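Local coordinates for protein ribokinase, putative (Burkholderia thailandensis, PDB 3B1N) that probably phosphorylates nucleosides such as inosine, binding a nucleoside together with an adenine nucleotide as a kinase of the ribokinase (PfkB) family, at residues Leu70-Ala75 with Val94-Ser100; Tyr55-Gly61 with Gln290-Arg296; Ala270-Leu275 with Phe303-Tyr309. All blocks are in the same frame, centred on the assembly; numbering follows the deposited sequence. Where two conformers were deposited one is given.

In the fold
The three contacts lie at different places in a ribokinase-type fold. Contact 1 is at an edge of the main sheet, where strands 64-71 and 88-95 end. Contacts 2 and 3 belong to the helical part near the bound ADP, and they touch through Leu60 and Leu275. Contact 1 is about 40 Å from contact 3, centre to centre. All three are only partly buried: contact 1 has the most exposed residues, contact 2 fewer, and contact 3 none fully exposed. Backbone hydrogen bonds and one carboxylate dominate contact 1. Contact 2 mixes aromatic packing with hydrogen bonds to carbonyls. Contact 3 sets an arginine chain and a threonine against three aromatic rings. Helix 296-307 starts in contact 2 and ends in contact 3.

Contact 1. Residues Leu70-Ala75 with Val94-Ser100; sequences LGAVDA and VLPDTYS
Leu70 pairs with Val94 where strands 64-71 and 88-95 run parallel, the two strands of a beta-alpha-beta unit whose connecting helix is 76-85. The O atom of Leu70 accepts from Leu95 N at 2.8 Å. On its side-chain end, Leu70 CD2 rests against Ser100 OG. Gly71 N donates to that same OG at 3.0 Å, and the lack of a side chain lets the chain at Thr98-Ser100 pass close to Gly71 CA. Ala72 N then reaches Leu95 O, which completes the strand pairing. Its CB lies beside Val94 CG1. Val73 N donates at 3.0 Å to Thr98 O, the carbonyl of the residue that closes the type II turn Leu95-Thr98. Thr98 OG1 bonds back to Pro96 O within that turn. With CG1 of Val73 anti to its backbone N (chi1 174°), this methyl lies over a face of the Tyr99 ring, 3.9 Å from CG1 to the ring centroid. Asp74 fastens Ser100, at the end of the second segment. Its OD1 receives Ser100 N on the syn lone pair at 2.9 Å, and Ser100 OG from above the carboxylate plane at 2.8 Å. Two donors of one residue thus grip one oxygen. Its OD2 forms a salt bridge with Arg44 and lies at the edge of the Tyr99 ring, the carboxylate and ring planes 88° apart. The second segment leads on into strand 101-107 of the smaller sheet, and the Ser100 side chain is about 10 Å from the bound mizoribine. Last in the first segment, Ala75 CB faces Val94 CG1 at 4.2 Å.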
ATOM      1  N   LEU B  70       8.306  16.703  14.615  1.00  9.37           N
ATOM      2  CA  LEU B  70       8.028  17.116  13.222  1.00 10.57           C
ATOM      3  C   LEU B  70       9.324  17.598  12.558  1.00 10.63           C
ATOM      4  O   LEU B  70      10.334  17.839  13.252  1.00 12.34           O
ATOM      5  CB  LEU B  70       7.010  18.262  13.156  1.00 10.39           C
ATOM      6  CG  LEU B  70       5.569  17.800  13.414  1.00  9.30           C
ATOM      7  CD1 LEU B  70       4.735  19.106  13.635  1.00 11.26           C
ATOM      8  CD2 LEU B  70       5.062  16.999  12.215  1.00 11.35           C
ATOM      9  N   GLY B  71       9.312  17.683  11.232  1.00 11.26           N
ATOM     10  CA  GLY B  71      10.522  18.152  10.494  1.00 11.90           C
ATOM     11  C   GLY B  71      10.277  19.569   9.999  1.00 11.77           C
ATOM     12  O   GLY B  71       9.224  19.830   9.424  1.00 11.68           O
ATOM     13  N   ALA B  72      11.228  20.483  10.193  1.00 12.46           N
ATOM     14  CA  ALA B  72      11.035  21.877   9.793  1.00 12.75           C
ATOM     15  C   ALA B  72      10.680  22.122   8.350  1.00 13.78           C
ATOM     16  O   ALA B  72      10.033  23.123   8.031  1.00 14.36           O
ATOM     17  CB  ALA B  72      12.277  22.708  10.158  1.00 14.37           C
ATOM     18  N   VAL B  73      11.113  21.253   7.438  1.00 13.32           N
ATOM     19  CA  VAL B  73      10.882  21.523   6.042  1.00 14.81           C
ATOM     20  C   VAL B  73       9.403  21.638   5.766  1.00 13.92           C
ATOM     21  O   VAL B  73       8.994  22.451   4.937  1.00 15.74           O
ATOM     22  CB  VAL B  73      11.514  20.432   5.127  1.00 14.87           C
ATOM     23  CG1 VAL B  73      11.139  20.642   3.602  1.00 16.42           C
ATOM     24  CG2 VAL B  73      12.998  20.422   5.301  1.00 16.25           C
ATOM     25  N   ASP B  74       8.589  20.786   6.418  1.00 13.14           N
ATOM     26  CA  ASP B  74       7.163  20.777   6.081  1.00 12.51           C
ATOM     27  C   ASP B  74       6.269  20.733   7.308  1.00 12.20           C
ATOM     28  O   ASP B  74       5.101  20.461   7.174  1.00 13.32           O
ATOM     29  CB  ASP B  74       6.854  19.644   5.107  1.00 14.08           C
ATOM     30  CG  ASP B  74       7.248  18.304   5.637  1.00 14.53           C
ATOM     31  OD1 ASP B  74       7.733  18.226   6.791  1.00 14.55           O
ATOM     32  OD2 ASP B  74       7.075  17.315   4.866  1.00 19.86           O
ATOM     33  N   ALA B  75       6.814  21.117   8.461  1.00 11.50           N
ATOM     34  CA  ALA B  75       6.012  21.151   9.712  1.00 11.33           C
ATOM     35  C   ALA B  75       4.940  22.239   9.730  1.00 10.85           C
ATOM     36  O   ALA B  75       3.935  22.062  10.455  1.00 10.22           O
ATOM     37  CB  ALA B  75       6.877  21.321  10.905  1.00 11.51           C
ATOM     38  N   VAL B  94      10.252  20.533  16.731  1.00 13.21           N
ATOM     39  CA  VAL B  94      10.490  20.650  15.295  1.00 13.65           C
ATOM     40  C   VAL B  94      11.988  20.547  14.981  1.00 13.94           C
ATOM     41  O   VAL B  94      12.779  21.363  15.472  1.00 14.47           O
ATOM     42  CB  VAL B  94       9.946  21.971  14.773  1.00 12.82           C
ATOM     43  CG1 VAL B  94      10.231  22.105  13.271  1.00 15.74           C
ATOM     44  CG2 VAL B  94       8.430  22.025  15.013  1.00 16.32           C
ATOM     45  N   LEU B  95      12.379  19.583  14.151  1.00 13.23           N
ATOM     46  CA  LEU B  95      13.819  19.395  13.849  1.00 14.09           C
ATOM     47  C   LEU B  95      14.232  20.106  12.586  1.00 13.47           C
ATOM     48  O   LEU B  95      13.603  19.981  11.531  1.00 15.62           O
ATOM     49  CB  LEU B  95      14.134  17.917  13.677  1.00 13.65           C
ATOM     50  CG  LEU B  95      13.589  16.970  14.728  1.00 14.55           C
ATOM     51  CD1 LEU B  95      13.962  15.508  14.356  1.00 18.55           C
ATOM     52  CD2 LEU B  95      14.101  17.363  16.102  1.00 16.62           C
ATOM     53  N   PRO B  96      15.337  20.874  12.640  1.00 14.58           N
ATOM     54  CA  PRO B  96      15.726  21.663  11.468  1.00 14.88           C
ATOM     55  C   PRO B  96      16.141  20.814  10.303  1.00 15.29           C
ATOM     56  O   PRO B  96      16.634  19.699  10.484  1.00 15.38           O
ATOM     57  CB  PRO B  96      16.956  22.484  11.962  1.00 16.38           C
ATOM     58  CG  PRO B  96      16.828  22.482  13.385  1.00 18.58           C
ATOM     59  CD  PRO B  96      16.079  21.255  13.848  1.00 15.23           C
ATOM     60  N   ASP B  97      15.855  21.326   9.100  1.00 16.23           N
ATOM     61  CA  ASP B  97      16.350  20.705   7.855  1.00 17.36           C
ATOM     62  C   ASP B  97      15.969  19.229   7.716  1.00 16.51           C
ATOM     63  O   ASP B  97      16.716  18.390   7.150  1.00 17.99           O
ATOM     64  CB  ASP B  97      17.889  20.898   7.730  1.00 19.14           C
ATOM     65  CG  ASP B  97      18.402  20.555   6.349  1.00 24.13           C
ATOM     66  OD1 ASP B  97      19.437  19.835   6.239  1.00 29.08           O
ATOM     67  OD2 ASP B  97      17.749  20.981   5.374  1.00 29.17           O
ATOM     68  N   THR B  98      14.775  18.907   8.212  1.00 14.44           N
ATOM     69  CA  THR B  98      14.292  17.511   8.251  1.00 12.95           C
ATOM     70  C   THR B  98      12.851  17.491   7.733  1.00 13.18           C
ATOM     71  O   THR B  98      12.120  18.479   7.934  1.00 12.42           O
ATOM     72  CB  THR B  98      14.339  16.975   9.722  1.00 14.61           C
ATOM     73  OG1 THR B  98      15.685  17.005  10.177  1.00 17.16           O
ATOM     74  CG2 THR B  98      13.864  15.546   9.857  1.00 15.83           C
ATOM     75  N   TYR B  99      12.461  16.382   7.109  1.00 13.79           N
ATOM     76  CA  TYR B  99      11.062  16.212   6.691  1.00 13.05           C
ATOM     77  C   TYR B  99      10.275  15.554   7.817  1.00 12.59           C
ATOM     78  O   TYR B  99      10.815  14.718   8.540  1.00 11.43           O
ATOM     79  CB  TYR B  99      10.939  15.379   5.410  1.00 14.76           C
ATOM     80  CG  TYR B  99      11.379  16.143   4.167  1.00 17.34           C
ATOM     81  CD1 TYR B  99      10.429  16.750   3.343  1.00 20.56           C
ATOM     82  CD2 TYR B  99      12.732  16.236   3.825  1.00 22.74           C
ATOM     83  CE1 TYR B  99      10.837  17.431   2.167  1.00 23.35           C
ATOM     84  CE2 TYR B  99      13.129  16.936   2.684  1.00 24.75           C
ATOM     85  CZ  TYR B  99      12.173  17.519   1.891  1.00 23.09           C
ATOM     86  OH  TYR B  99      12.554  18.194   0.766  1.00 28.87           O
ATOM     87  N   SER B 100       8.983  15.907   7.932  1.00 10.51           N
ATOM     88  CA  SER B 100       8.112  15.177   8.831  1.00 10.18           C
ATOM     89  C   SER B 100       7.840  13.771   8.324  1.00  9.28           C
ATOM     90  O   SER B 100       7.943  13.496   7.115  1.00 11.34           O
ATOM     91  CB  SER B 100       6.784  15.936   8.994  1.00  9.60           C
ATOM     92  OG  SER B 100       7.040  17.282   9.343  1.00 10.69           O
TER
HETATM   93  O   HOH W   1       7.272  14.804   4.824  1.00 21.49           O

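Contact 2. Residues Tyr55-Gly61 with Gln290-Arg296; sequences YALNLLG and QTYAPTR
Residues 55-61, the end of helix 49-59, run beside the irregular segment 290-296, from Tyr55 next to Gln290 (CA to CA 6.7 Å) to Leu60 next to Arg296. The helix stops in a Schellman motif at Gly61. Tyr55 is the main side chain. Its chi1 of 178° swings the ring away from its own N and out to the second segment. Its hydroxyl donates to Tyr292 O at 2.6 Å, and that carbonyl oxygen lies in the plane of the Tyr55 ring. Gln290 CB sits over one face of the same ring, 3.8 Å from its centroid. The edge of Tyr55 turns toward the face of Tyr292 in an offset edge-to-face pair, with planes at 68°. Leu59 CD1 lies over one face of the Tyr292 ring, 3.5 Å from CE2, and also meets Pro294 CD. Ala56 CB touches the Tyr292 hydroxyl. At the far end, Arg296 NE donates to Leu60 O at 2.7 Å, from above the carbonyl plane and at a bent 143° angle. Leu60 CD2 covers one face of the guanidinium, whose NH1 forms a salt bridge with Asp300. The Gln290 amide bonds to Tyr78, Arg81 and, through NE2, Asn52 of the nucleoside pocket, which makes Gln290 a second-shell residue there. Thr295 is the N-cap of helix 296-307, while Tyr292 also packs on helix 269-284 and Tyr55 on helix 76-85.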
ATOM      1  N   TYR B  55      -6.558  14.863  18.395  1.00  9.66           N
ATOM      2  CA  TYR B  55      -7.668  15.541  17.700  1.00  8.59           C
ATOM      3  C   TYR B  55      -9.004  15.057  18.312  1.00  9.15           C
ATOM      4  O   TYR B  55      -9.898  15.883  18.552  1.00  8.51           O
ATOM      5  CB  TYR B  55      -7.581  15.235  16.193  1.00  9.26           C
ATOM      6  CG  TYR B  55      -8.705  15.852  15.395  1.00  9.79           C
ATOM      7  CD1 TYR B  55      -8.674  17.202  15.058  1.00 11.19           C
ATOM      8  CD2 TYR B  55      -9.782  15.083  15.015  1.00 10.87           C
ATOM      9  CE1 TYR B  55      -9.733  17.793  14.368  1.00 10.87           C
ATOM     10  CE2 TYR B  55     -10.840  15.667  14.286  1.00 10.69           C
ATOM     11  CZ  TYR B  55     -10.800  16.991  13.991  1.00 11.62           C
ATOM     12  OH  TYR B  55     -11.829  17.615  13.286  1.00 13.55           O
ATOM     13  N   ALA B  56      -9.134  13.755  18.521  1.00  7.62           N
ATOM     14  CA  ALA B  56     -10.339  13.184  19.125  1.00  7.78           C
ATOM     15  C   ALA B  56     -10.567  13.703  20.542  1.00  9.18           C
ATOM     16  O   ALA B  56     -11.681  14.132  20.863  1.00  9.28           O
ATOM     17  CB  ALA B  56     -10.295  11.672  19.107  1.00  7.62           C
ATOM     18  N   LEU B  57      -9.505  13.747  21.333  1.00  8.72           N
ATOM     19  CA  LEU B  57      -9.646  14.210  22.724  1.00 10.51           C
ATOM     20  C   LEU B  57     -10.052  15.687  22.698  1.00 11.96           C
ATOM     21  O   LEU B  57     -10.919  16.111  23.501  1.00 11.71           O
ATOM     22  CB  LEU B  57      -8.369  13.908  23.487  1.00 11.08           C
ATOM     23  CG  LEU B  57      -8.437  14.318  24.956  1.00 14.26           C
ATOM     24  CD1 LEU B  57      -9.619  13.576  25.606  1.00 14.14           C
ATOM     25  CD2 LEU B  57      -7.129  13.845  25.572  1.00 14.33           C
ATOM     26  N   ASN B  58      -9.496  16.473  21.772  1.00 11.20           N
ATOM     27  CA  ASN B  58      -9.808  17.895  21.620  1.00 12.79           C
ATOM     28  C   ASN B  58     -11.248  18.130  21.188  1.00 13.00           C
ATOM     29  O   ASN B  58     -11.937  19.076  21.676  1.00 14.86           O
ATOM     30  CB  ASN B  58      -8.800  18.532  20.643  1.00 14.31           C
ATOM     31  CG  ASN B  58      -8.837  20.034  20.661  1.00 14.03           C
ATOM     32  OD1 ASN B  58      -8.604  20.647  21.719  1.00 17.18           O
ATOM     33  ND2 ASN B  58      -9.149  20.633  19.528  1.00 18.85           N
ATOM     34  N   LEU B  59     -11.769  17.291  20.289  1.00 11.26           N
ATOM     35  CA  LEU B  59     -13.190  17.406  19.906  1.00 11.07           C
ATOM     36  C   LEU B  59     -14.084  17.225  21.124  1.00 12.31           C
ATOM     37  O   LEU B  59     -15.176  17.815  21.175  1.00 13.92           O
ATOM     38  CB  LEU B  59     -13.567  16.293  18.919  1.00 11.18           C
ATOM     39  CG  LEU B  59     -13.105  16.445  17.480  1.00 11.79           C
ATOM     40  CD1 LEU B  59     -13.477  15.150  16.743  1.00 10.13           C
ATOM     41  CD2 LEU B  59     -13.728  17.671  16.786  1.00 13.34           C
ATOM     42  N   LEU B  60     -13.659  16.406  22.064  1.00 11.43           N
ATOM     43  CA  LEU B  60     -14.501  16.101  23.257  1.00 11.46           C
ATOM     44  C   LEU B  60     -14.363  17.215  24.323  1.00 14.30           C
ATOM     45  O   LEU B  60     -15.082  17.198  25.337  1.00 15.38           O
ATOM     46  CB  LEU B  60     -14.168  14.750  23.831  1.00 10.95           C
ATOM     47  CG  LEU B  60     -14.617  13.564  22.937  1.00 10.19           C
ATOM     48  CD1 LEU B  60     -13.902  12.288  23.282  1.00  9.60           C
ATOM     49  CD2 LEU B  60     -16.186  13.426  23.110  1.00 11.34           C
ATOM     50  N   GLY B  61     -13.485  18.174  24.063  1.00 15.41           N
ATOM     51  CA  GLY B  61     -13.226  19.259  25.040  1.00 18.17           C
ATOM     52  C   GLY B  61     -12.176  18.899  26.080  1.00 20.00           C
ATOM     53  O   GLY B  61     -12.076  19.578  27.122  1.00 21.09           O
ATOM     54  N   GLN B 290      -8.688  12.825  10.522  1.00 10.54           N
ATOM     55  CA  GLN B 290      -9.107  13.966  11.348  1.00 11.44           C
ATOM     56  C   GLN B 290     -10.092  14.908  10.654  1.00 12.61           C
ATOM     57  O   GLN B 290     -10.281  16.038  11.101  1.00 16.09           O
ATOM     58  CB  GLN B 290      -7.887  14.771  11.818  1.00 11.68           C
ATOM     59  CG  GLN B 290      -6.841  13.998  12.639  1.00 11.43           C
ATOM     60  CD  GLN B 290      -5.596  14.861  12.888  1.00 11.27           C
ATOM     61  OE1 GLN B 290      -5.707  16.116  12.990  1.00 12.82           O
ATOM     62  NE2 GLN B 290      -4.455  14.226  13.098  1.00  9.12           N
ATOM     63  N   THR B 291     -10.784  14.476   9.611  0.50 12.47           N
ATOM     64  CA  THR B 291     -11.657  15.454   8.960  0.50 12.58           C
ATOM     65  C   THR B 291     -13.065  15.502   9.546  0.50 12.42           C
ATOM     66  O   THR B 291     -13.725  16.555   9.437  0.50 13.65           O
ATOM     67  CB  THR B 291     -11.664  15.332   7.447  0.50 12.46           C
ATOM     68  OG1 THR B 291     -12.362  14.145   7.067  0.50 15.15           O
ATOM     69  CG2 THR B 291     -10.245  15.271   6.950  0.50  8.90           C
ATOM     70  N   TYR B 292     -13.505  14.418  10.190  1.00 12.35           N
ATOM     71  CA  TYR B 292     -14.729  14.485  10.991  1.00 11.75           C
ATOM     72  C   TYR B 292     -14.638  15.614  12.008  1.00 12.75           C
ATOM     73  O   TYR B 292     -13.603  15.811  12.641  1.00 13.29           O
ATOM     74  CB  TYR B 292     -15.061  13.136  11.643  1.00 12.65           C
ATOM     75  CG  TYR B 292     -14.225  12.732  12.864  1.00 10.00           C
ATOM     76  CD1 TYR B 292     -12.828  12.608  12.787  1.00  9.56           C
ATOM     77  CD2 TYR B 292     -14.852  12.496  14.092  1.00  8.46           C
ATOM     78  CE1 TYR B 292     -12.110  12.230  13.927  1.00  9.82           C
ATOM     79  CE2 TYR B 292     -14.151  12.119  15.219  1.00 10.70           C
ATOM     80  CZ  TYR B 292     -12.745  12.011  15.114  1.00 10.01           C
ATOM     81  OH  TYR B 292     -12.052  11.667  16.249  1.00 10.14           O
ATOM     82  N   ALA B 293     -15.682  16.432  12.074  1.00 12.96           N
ATOM     83  CA  ALA B 293     -15.644  17.573  12.970  1.00 12.56           C
ATOM     84  C   ALA B 293     -17.004  17.773  13.665  1.00 13.47           C
ATOM     85  O   ALA B 293     -17.597  18.889  13.573  1.00 16.44           O
ATOM     86  CB  ALA B 293     -15.217  18.845  12.180  1.00 11.58           C
ATOM     87  N   PRO B 294     -17.499  16.753  14.390  1.00 13.76           N
ATOM     88  CA  PRO B 294     -18.703  16.918  15.194  1.00 14.11           C
ATOM     89  C   PRO B 294     -18.522  17.978  16.285  1.00 14.96           C
ATOM     90  O   PRO B 294     -17.449  18.107  16.895  1.00 15.16           O
ATOM     91  CB  PRO B 294     -18.921  15.524  15.811  1.00 13.87           C
ATOM     92  CG  PRO B 294     -17.474  15.010  15.970  1.00 13.42           C
ATOM     93  CD  PRO B 294     -16.788  15.490  14.710  1.00 12.70           C
ATOM     94  N   THR B 295     -19.585  18.735  16.525  1.00 14.89           N
ATOM     95  CA  THR B 295     -19.593  19.578  17.688  1.00 16.03           C
ATOM     96  C   THR B 295     -19.751  18.720  18.910  1.00 15.11           C
ATOM     97  O   THR B 295     -20.178  17.540  18.886  1.00 15.43           O
ATOM     98  CB  THR B 295     -20.739  20.608  17.667  1.00 15.49           C
ATOM     99  OG1 THR B 295     -21.978  19.921  17.754  1.00 18.44           O
ATOM    100  CG2 THR B 295     -20.671  21.465  16.402  1.00 19.29           C
ATOM    101  N   ARG B 296     -19.392  19.302  20.033  1.00 16.53           N
ATOM    102  CA  ARG B 296     -19.532  18.549  21.240  1.00 17.13           C
ATOM    103  C   ARG B 296     -21.003  18.191  21.533  1.00 17.19           C
ATOM    104  O   ARG B 296     -21.307  17.098  21.975  1.00 18.08           O
ATOM    105  CB  ARG B 296     -18.906  19.342  22.393  1.00 18.28           C
ATOM    106  CG  ARG B 296     -18.952  18.576  23.636  1.00 18.72           C
ATOM    107  CD  ARG B 296     -17.860  17.561  23.564  1.00 27.13           C
ATOM    108  NE  ARG B 296     -17.666  16.822  24.810  1.00 31.35           N
ATOM    109  CZ  ARG B 296     -18.494  15.876  25.226  1.00 29.24           C
ATOM    110  NH1 ARG B 296     -19.556  15.593  24.497  1.00 29.17           N
ATOM    111  NH2 ARG B 296     -18.242  15.233  26.346  1.00 32.24           N
TER
HETATM  112  O   HOH W   2     -16.171  19.407  18.904  1.00 18.53           O

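Contact 3. Residues Ala270-Leu275 with Phe303-Tyr309; sequences ATAGRL and FETAFGY
Arg274 lays its aliphatic chain over one face of the Phe307 ring. CB is 3.7 Å from the ring centroid, a CH-pi contact, and CG and CD continue across the same ring. The Arg274 chain is extended from CG to NE, so CD reaches the CD1 side of Phe307. The guanidinium then stands steeply to the ring, the planes 71° apart. Its NH1 donates to Ala270 O one turn back at 3.0 Å, with that oxygen in the guanidinium plane. This bond helps to set the rotation of the guanidinium. Ala306 CB covers the other face of Phe307. Phe303 points its CE1 edge at the first helix, 3.6 Å from Leu275 N and close to Arg274 CB. Its CZ touches Thr271 CG2. Phe307 CD2 lies over a face of the Phe303 ring, and Phe303 CE2 lies over a face of Tyr309. Phe303 thus packs on both Phe307 and Tyr309. The Tyr309 hydroxyl meets Thr271 OG1 at 2.8 Å, and this threonine oxygen also bonds to Asp268. The axes of the short helix segments 270-275 and 303-307 come within 11.6 Å, with 112° between their N-to-C directions. Arg274 also packs on Ile237 of strand 233-237, an outermost strand of the main sheet, and Phe307 packs on Val240, a residue of the ADP pocket, beyond that strand.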
ATOM      1  N   ALA B 270     -18.065   0.578  30.735  1.00 14.01           N
ATOM      2  CA  ALA B 270     -19.161   0.452  29.781  1.00 13.46           C
ATOM      3  C   ALA B 270     -19.393   1.747  29.005  1.00 12.62           C
ATOM      4  O   ALA B 270     -19.629   1.774  27.776  1.00 13.08           O
ATOM      5  CB  ALA B 270     -20.480   0.067  30.537  1.00 14.35           C
ATOM      6  N   THR B 271     -19.329   2.855  29.731  1.00 12.55           N
ATOM      7  CA  THR B 271     -19.598   4.149  29.139  1.00 12.08           C
ATOM      8  C   THR B 271     -18.381   4.719  28.383  1.00 11.44           C
ATOM      9  O   THR B 271     -18.508   5.319  27.321  1.00 12.18           O
ATOM     10  CB  THR B 271     -20.108   5.162  30.198  1.00 13.09           C
ATOM     11  OG1 THR B 271     -21.261   4.573  30.814  1.00 15.61           O
ATOM     12  CG2 THR B 271     -20.517   6.490  29.580  1.00 13.80           C
ATOM     13  N   ALA B 272     -17.196   4.545  28.964  1.00 11.76           N
ATOM     14  CA  ALA B 272     -15.966   5.012  28.299  1.00 10.94           C
ATOM     15  C   ALA B 272     -15.859   4.261  26.984  1.00 11.51           C
ATOM     16  O   ALA B 272     -15.508   4.854  25.963  1.00 10.87           O
ATOM     17  CB  ALA B 272     -14.740   4.719  29.154  1.00 10.29           C
ATOM     18  N   GLY B 273     -16.129   2.968  27.035  1.00 11.52           N
ATOM     19  CA  GLY B 273     -16.068   2.128  25.811  1.00 10.49           C
ATOM     20  C   GLY B 273     -17.070   2.606  24.782  1.00 10.91           C
ATOM     21  O   GLY B 273     -16.737   2.665  23.591  1.00  9.91           O
ATOM     22  N   ARG B 274     -18.301   2.936  25.205  1.00  9.92           N
ATOM     23  CA  ARG B 274     -19.296   3.335  24.221  1.00 10.26           C
ATOM     24  C   ARG B 274     -18.945   4.688  23.610  1.00 10.22           C
ATOM     25  O   ARG B 274     -19.193   4.925  22.419  1.00 10.31           O
ATOM     26  CB  ARG B 274     -20.692   3.344  24.878  1.00 10.34           C
ATOM     27  CG  ARG B 274     -21.223   1.943  24.997  1.00 12.38           C
ATOM     28  CD  ARG B 274     -22.484   1.938  25.862  1.00 13.19           C
ATOM     29  NE  ARG B 274     -23.115   0.598  25.798  1.00 13.94           N
ATOM     30  CZ  ARG B 274     -22.634  -0.490  26.397  1.00 14.47           C
ATOM     31  NH1 ARG B 274     -21.498  -0.482  27.104  1.00 13.91           N
ATOM     32  NH2 ARG B 274     -23.317  -1.652  26.270  1.00 17.52           N
ATOM     33  N   LEU B 275     -18.347   5.593  24.408  1.00  9.74           N
ATOM     34  CA  LEU B 275     -17.937   6.866  23.843  1.00  8.54           C
ATOM     35  C   LEU B 275     -16.837   6.643  22.782  1.00  9.70           C
ATOM     36  O   LEU B 275     -16.902   7.271  21.727  1.00 10.41           O
ATOM     37  CB  LEU B 275     -17.460   7.831  24.967  1.00  9.25           C
ATOM     38  CG  LEU B 275     -16.991   9.181  24.436  1.00 10.33           C
ATOM     39  CD1 LEU B 275     -18.132   9.993  23.803  1.00 12.75           C
ATOM     40  CD2 LEU B 275     -16.386   9.998  25.619  1.00 12.23           C
ATOM     41  N   PHE B 303     -24.600  10.033  21.078  1.00 13.23           N
ATOM     42  CA  PHE B 303     -24.422   9.038  22.104  1.00 13.18           C
ATOM     43  C   PHE B 303     -25.813   8.649  22.665  1.00 14.65           C
ATOM     44  O   PHE B 303     -26.102   7.470  22.800  1.00 14.76           O
ATOM     45  CB  PHE B 303     -23.539   9.595  23.257  1.00 12.04           C
ATOM     46  CG  PHE B 303     -23.190   8.556  24.293  1.00 13.46           C
ATOM     47  CD1 PHE B 303     -21.915   7.925  24.332  1.00 11.92           C
ATOM     48  CD2 PHE B 303     -24.121   8.141  25.241  1.00 14.74           C
ATOM     49  CE1 PHE B 303     -21.594   6.918  25.262  1.00 13.56           C
ATOM     50  CE2 PHE B 303     -23.816   7.150  26.155  1.00 14.88           C
ATOM     51  CZ  PHE B 303     -22.535   6.514  26.202  1.00 14.26           C
ATOM     52  N   GLU B 304     -26.637   9.678  22.913  1.00 17.40           N
ATOM     53  CA  GLU B 304     -27.998   9.453  23.405  1.00 20.91           C
ATOM     54  C   GLU B 304     -28.804   8.610  22.421  1.00 19.87           C
ATOM     55  O   GLU B 304     -29.471   7.680  22.833  1.00 21.36           O
ATOM     56  CB  GLU B 304     -28.681  10.795  23.633  1.00 21.03           C
ATOM     57  CG  GLU B 304     -28.273  11.449  24.907  1.00 28.93           C
ATOM     58  CD  GLU B 304     -29.277  11.186  26.025  1.00 37.12           C
ATOM     59  OE1 GLU B 304     -29.086  11.781  27.107  1.00 42.03           O
ATOM     60  OE2 GLU B 304     -30.236  10.393  25.822  1.00 41.35           O
ATOM     61  N   THR B 305     -28.728   8.928  21.121  1.00 19.60           N
ATOM     62  CA  THR B 305     -29.452   8.143  20.115  1.00 20.01           C
ATOM     63  C   THR B 305     -28.979   6.702  20.067  1.00 19.97           C
ATOM     64  O   THR B 305     -29.792   5.782  19.998  1.00 20.63           O
ATOM     65  CB  THR B 305     -29.348   8.757  18.743  1.00 20.30           C
ATOM     66  OG1 THR B 305     -29.979  10.045  18.789  1.00 22.86           O
ATOM     67  CG2 THR B 305     -30.068   7.897  17.721  1.00 22.86           C
ATOM     68  N   ALA B 306     -27.656   6.485  20.131  1.00 17.64           N
ATOM     69  CA  ALA B 306     -27.125   5.129  20.060  1.00 17.33           C
ATOM     70  C   ALA B 306     -27.396   4.274  21.280  1.00 17.81           C
ATOM     71  O   ALA B 306     -27.659   3.082  21.154  1.00 18.76           O
ATOM     72  CB  ALA B 306     -25.572   5.166  19.829  1.00 16.53           C
ATOM     73  N   PHE B 307     -27.318   4.888  22.458  1.00 17.43           N
ATOM     74  CA  PHE B 307     -27.214   4.125  23.712  1.00 18.36           C
ATOM     75  C   PHE B 307     -28.314   4.364  24.726  1.00 18.83           C
ATOM     76  O   PHE B 307     -28.399   3.613  25.666  1.00 21.59           O
ATOM     77  CB  PHE B 307     -25.863   4.373  24.367  1.00 17.98           C
ATOM     78  CG  PHE B 307     -24.726   4.015  23.477  1.00 16.96           C
ATOM     79  CD1 PHE B 307     -24.599   2.692  22.987  1.00 18.69           C
ATOM     80  CD2 PHE B 307     -23.772   4.987  23.129  1.00 16.47           C
ATOM     81  CE1 PHE B 307     -23.524   2.353  22.137  1.00 20.54           C
ATOM     82  CE2 PHE B 307     -22.691   4.640  22.264  1.00 17.12           C
ATOM     83  CZ  PHE B 307     -22.572   3.331  21.804  1.00 16.75           C
ATOM     84  N   GLY B 308     -29.078   5.421  24.553  1.00 21.28           N
ATOM     85  CA  GLY B 308     -30.290   5.645  25.365  1.00 22.76           C
ATOM     86  C   GLY B 308     -30.047   6.392  26.661  1.00 24.15           C
ATOM     87  O   GLY B 308     -30.967   6.536  27.486  1.00 25.02           O
ATOM     88  N   TYR B 309     -28.823   6.881  26.867  1.00 22.59           N
ATOM     89  CA  TYR B 309     -28.502   7.666  28.054  1.00 22.38           C
ATOM     90  C   TYR B 309     -27.451   8.711  27.763  1.00 23.72           C
ATOM     91  O   TYR B 309     -26.838   8.696  26.674  1.00 22.49           O
ATOM     92  CB  TYR B 309     -28.103   6.773  29.233  1.00 22.50           C
ATOM     93  CG  TYR B 309     -26.783   6.008  29.123  1.00 19.79           C
ATOM     94  CD1 TYR B 309     -25.648   6.449  29.836  1.00 19.66           C
ATOM     95  CD2 TYR B 309     -26.674   4.846  28.358  1.00 21.22           C
ATOM     96  CE1 TYR B 309     -24.433   5.739  29.756  1.00 20.16           C
ATOM     97  CE2 TYR B 309     -25.445   4.136  28.260  1.00 19.86           C
ATOM     98  CZ  TYR B 309     -24.351   4.597  28.962  1.00 17.34           C
ATOM     99  OH  TYR B 309     -23.153   3.882  28.933  1.00 19.02           O
TER